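Local coordinates for StAR-related lipid transfer protein 5 (Homo sapiens, PDB 2R55) that may bind cholesterol or other sterols and carry lipids within the cell, using the lipid-binding START fold, at residues G53-W58 with R70-V75. Numbering follows the deposited sequence.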
loop_
_atom_site.group_PDB
_atom_site.type_symbol
_atom_site.label_atom_id
_atom_site.label_comp_id
_atom_site.label_asym_id
_atom_site.label_seq_id
_atom_site.Cartn_x
_atom_site.Cartn_y
_atom_site.Cartn_z
ATOM N N GLY A 53 0.983 -0.958 -19.189
ATOM C CA GLY A 53 0.816 -1.876 -18.068
ATOM C C GLY A 53 -0.258 -1.506 -17.066
ATOM O O GLY A 53 -1.130 -2.323 -16.763
ATOM N N VAL A 54 -0.201 -0.274 -16.560
ATOM C CA VAL A 54 -1.008 0.146 -15.415
ATOM C C VAL A 54 -2.261 0.927 -15.782
ATOM O O VAL A 54 -2.469 1.311 -16.931
ATOM C CB VAL A 54 -0.203 1.048 -14.441
ATOM C CG1 VAL A 54 -0.714 0.877 -13.005
ATOM C CG2 VAL A 54 1.294 0.762 -14.523
ATOM N N SER A 55 -3.079 1.160 -14.755
ATOM C CA SER A 55 -4.303 1.944 -14.823
ATOM C C SER A 55 -4.636 2.414 -13.412
ATOM O O SER A 55 -4.737 1.609 -12.471
ATOM C CB SER A 55 -5.442 1.084 -15.328
ATOM O OG SER A 55 -5.652 0.022 -14.421
ATOM N N VAL A 56 -4.786 3.716 -13.244
ATOM C CA VAL A 56 -5.109 4.210 -11.930
ATOM C C VAL A 56 -6.386 5.035 -11.970
ATOM O O VAL A 56 -6.641 5.774 -12.922
ATOM C CB VAL A 56 -3.903 4.946 -11.239
ATOM C CG1 VAL A 56 -2.569 4.269 -11.587
ATOM C CG2 VAL A 56 -3.854 6.395 -11.612
ATOM N N SER A 57 -7.203 4.858 -10.940
ATOM C CA SER A 57 -8.410 5.640 -10.771
ATOM C C SER A 57 -8.536 5.983 -9.302
ATOM O O SER A 57 -7.767 5.473 -8.483
ATOM C CB SER A 57 -9.628 4.850 -11.249
ATOM O OG SER A 57 -9.573 3.510 -10.800
ATOM N N TRP A 58 -9.489 6.846 -8.965
ATOM C CA TRP A 58 -9.628 7.320 -7.608
ATOM C C TRP A 58 -11.106 7.399 -7.263
ATOM O O TRP A 58 -11.969 7.212 -8.140
ATOM C CB TRP A 58 -8.945 8.694 -7.432
ATOM C CG TRP A 58 -9.639 9.766 -8.206
ATOM C CD1 TRP A 58 -9.479 10.053 -9.533
ATOM C CD2 TRP A 58 -10.646 10.660 -7.720
ATOM N NE1 TRP A 58 -10.323 11.071 -9.904
ATOM C CE2 TRP A 58 -11.052 11.465 -8.811
ATOM C CE3 TRP A 58 -11.244 10.866 -6.468
ATOM C CZ2 TRP A 58 -12.032 12.469 -8.686
ATOM C CZ3 TRP A 58 -12.227 11.866 -6.345
ATOM C CH2 TRP A 58 -12.604 12.652 -7.451
ATOM N N ARG A 70 -6.725 3.476 -6.672
ATOM C CA ARG A 70 -6.782 2.095 -7.083
ATOM C C ARG A 70 -5.886 1.882 -8.300
ATOM O O ARG A 70 -6.080 2.507 -9.353
ATOM C CB ARG A 70 -8.226 1.742 -7.424
ATOM C CG ARG A 70 -8.463 0.329 -8.008
ATOM C CD ARG A 70 -9.693 0.337 -8.883
ATOM N NE ARG A 70 -10.311 -0.975 -8.999
ATOM C CZ ARG A 70 -9.906 -1.929 -9.835
ATOM N NH1 ARG A 70 -8.850 -1.736 -10.632
ATOM N NH2 ARG A 70 -10.546 -3.092 -9.860
ATOM N N GLY A 71 -4.903 1.007 -8.132
ATOM C CA GLY A 71 -4.009 0.617 -9.208
ATOM C C GLY A 71 -4.332 -0.792 -9.673
ATOM O O GLY A 71 -4.558 -1.688 -8.857
ATOM N N GLU A 72 -4.368 -0.982 -10.982
ATOM C CA GLU A 72 -4.537 -2.313 -11.543
ATOM C C GLU A 72 -3.544 -2.541 -12.685
ATOM O O GLU A 72 -3.298 -1.649 -13.518
ATOM C CB GLU A 72 -5.990 -2.548 -11.981
ATOM C CG GLU A 72 -6.226 -3.809 -12.823
ATOM C CD GLU A 72 -7.610 -4.438 -12.619
ATOM O OE1 GLU A 72 -8.608 -3.695 -12.400
ATOM O OE2 GLU A 72 -7.689 -5.689 -12.675
ATOM N N GLY A 73 -2.966 -3.738 -12.707
ATOM C CA GLY A 73 -1.886 -4.032 -13.628
ATOM C C GLY A 73 -1.337 -5.439 -13.504
ATOM O O GLY A 73 -0.998 -5.901 -12.392
ATOM N N ILE A 74 -1.248 -6.111 -14.664
ATOM C CA ILE A 74 -0.627 -7.425 -14.762
ATOM C C ILE A 74 0.879 -7.298 -14.577
ATOM O O ILE A 74 1.561 -6.597 -15.342
ATOM C CB ILE A 74 -0.951 -8.122 -16.112
ATOM C CG1 ILE A 74 -2.453 -8.424 -16.215
ATOM C CG2 ILE A 74 -0.178 -9.425 -16.238
ATOM C CD1 ILE A 74 -3.007 -8.437 -17.626
ATOM N N VAL A 75 1.393 -7.958 -13.543
ATOM C CA VAL A 75 2.841 -8.059 -13.356
ATOM C C VAL A 75 3.356 -9.392 -13.914
ATOM O O VAL A 75 2.793 -10.463 -13.648
ATOM C CB VAL A 75 3.288 -7.812 -11.877
ATOM C CG1 VAL A 75 2.376 -8.507 -10.884
ATOM C CG2 VAL A 75 4.730 -8.231 -11.666
#
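Val54 sits against the carbonyl of Glu72 at the open end of an antiparallel β-hairpin, strands 54-60 and 67-75, part of the curved START-domain sheet against which the C-terminal helix 204-227 packs. Val54 CG1, anti to the backbone N (chi1 -150°), lies 3.6 Å from Glu72 O, and the side chain touches Tyr219 of that helix. Ser55 turns to the other face, which it shares with Ser57, Arg70 and Glu72. Ser55 O accepts Glu72 N at 3.0 Å, in the carbonyl plane, while Ser55 OG reaches across to Glu72 O, also 3.0 Å, tilted from that carbonyl's plane and resting beside Glu72 CB. With an alanine here, Glu72 O would probably lose its hydroxyl donor and a small gap would open next to that CB. Val56 forms a non-hydrogen-bonded pair with Gly71, its side chain on the face of Val54, touching Met215 and Thr216. Ser57 closes a hydrogen-bonded pair with Arg70: Ser57 N gives to Arg70 O, and Arg70 N returns the bond to Ser57 O at 2.9 Å. The arginine extends past Ser57 OG, 3.7 Å from Arg70 CD, and Arg70 NH1 forms a salt bridge with Glu72 OE1 at 2.6 Å, from above the carboxylate plane.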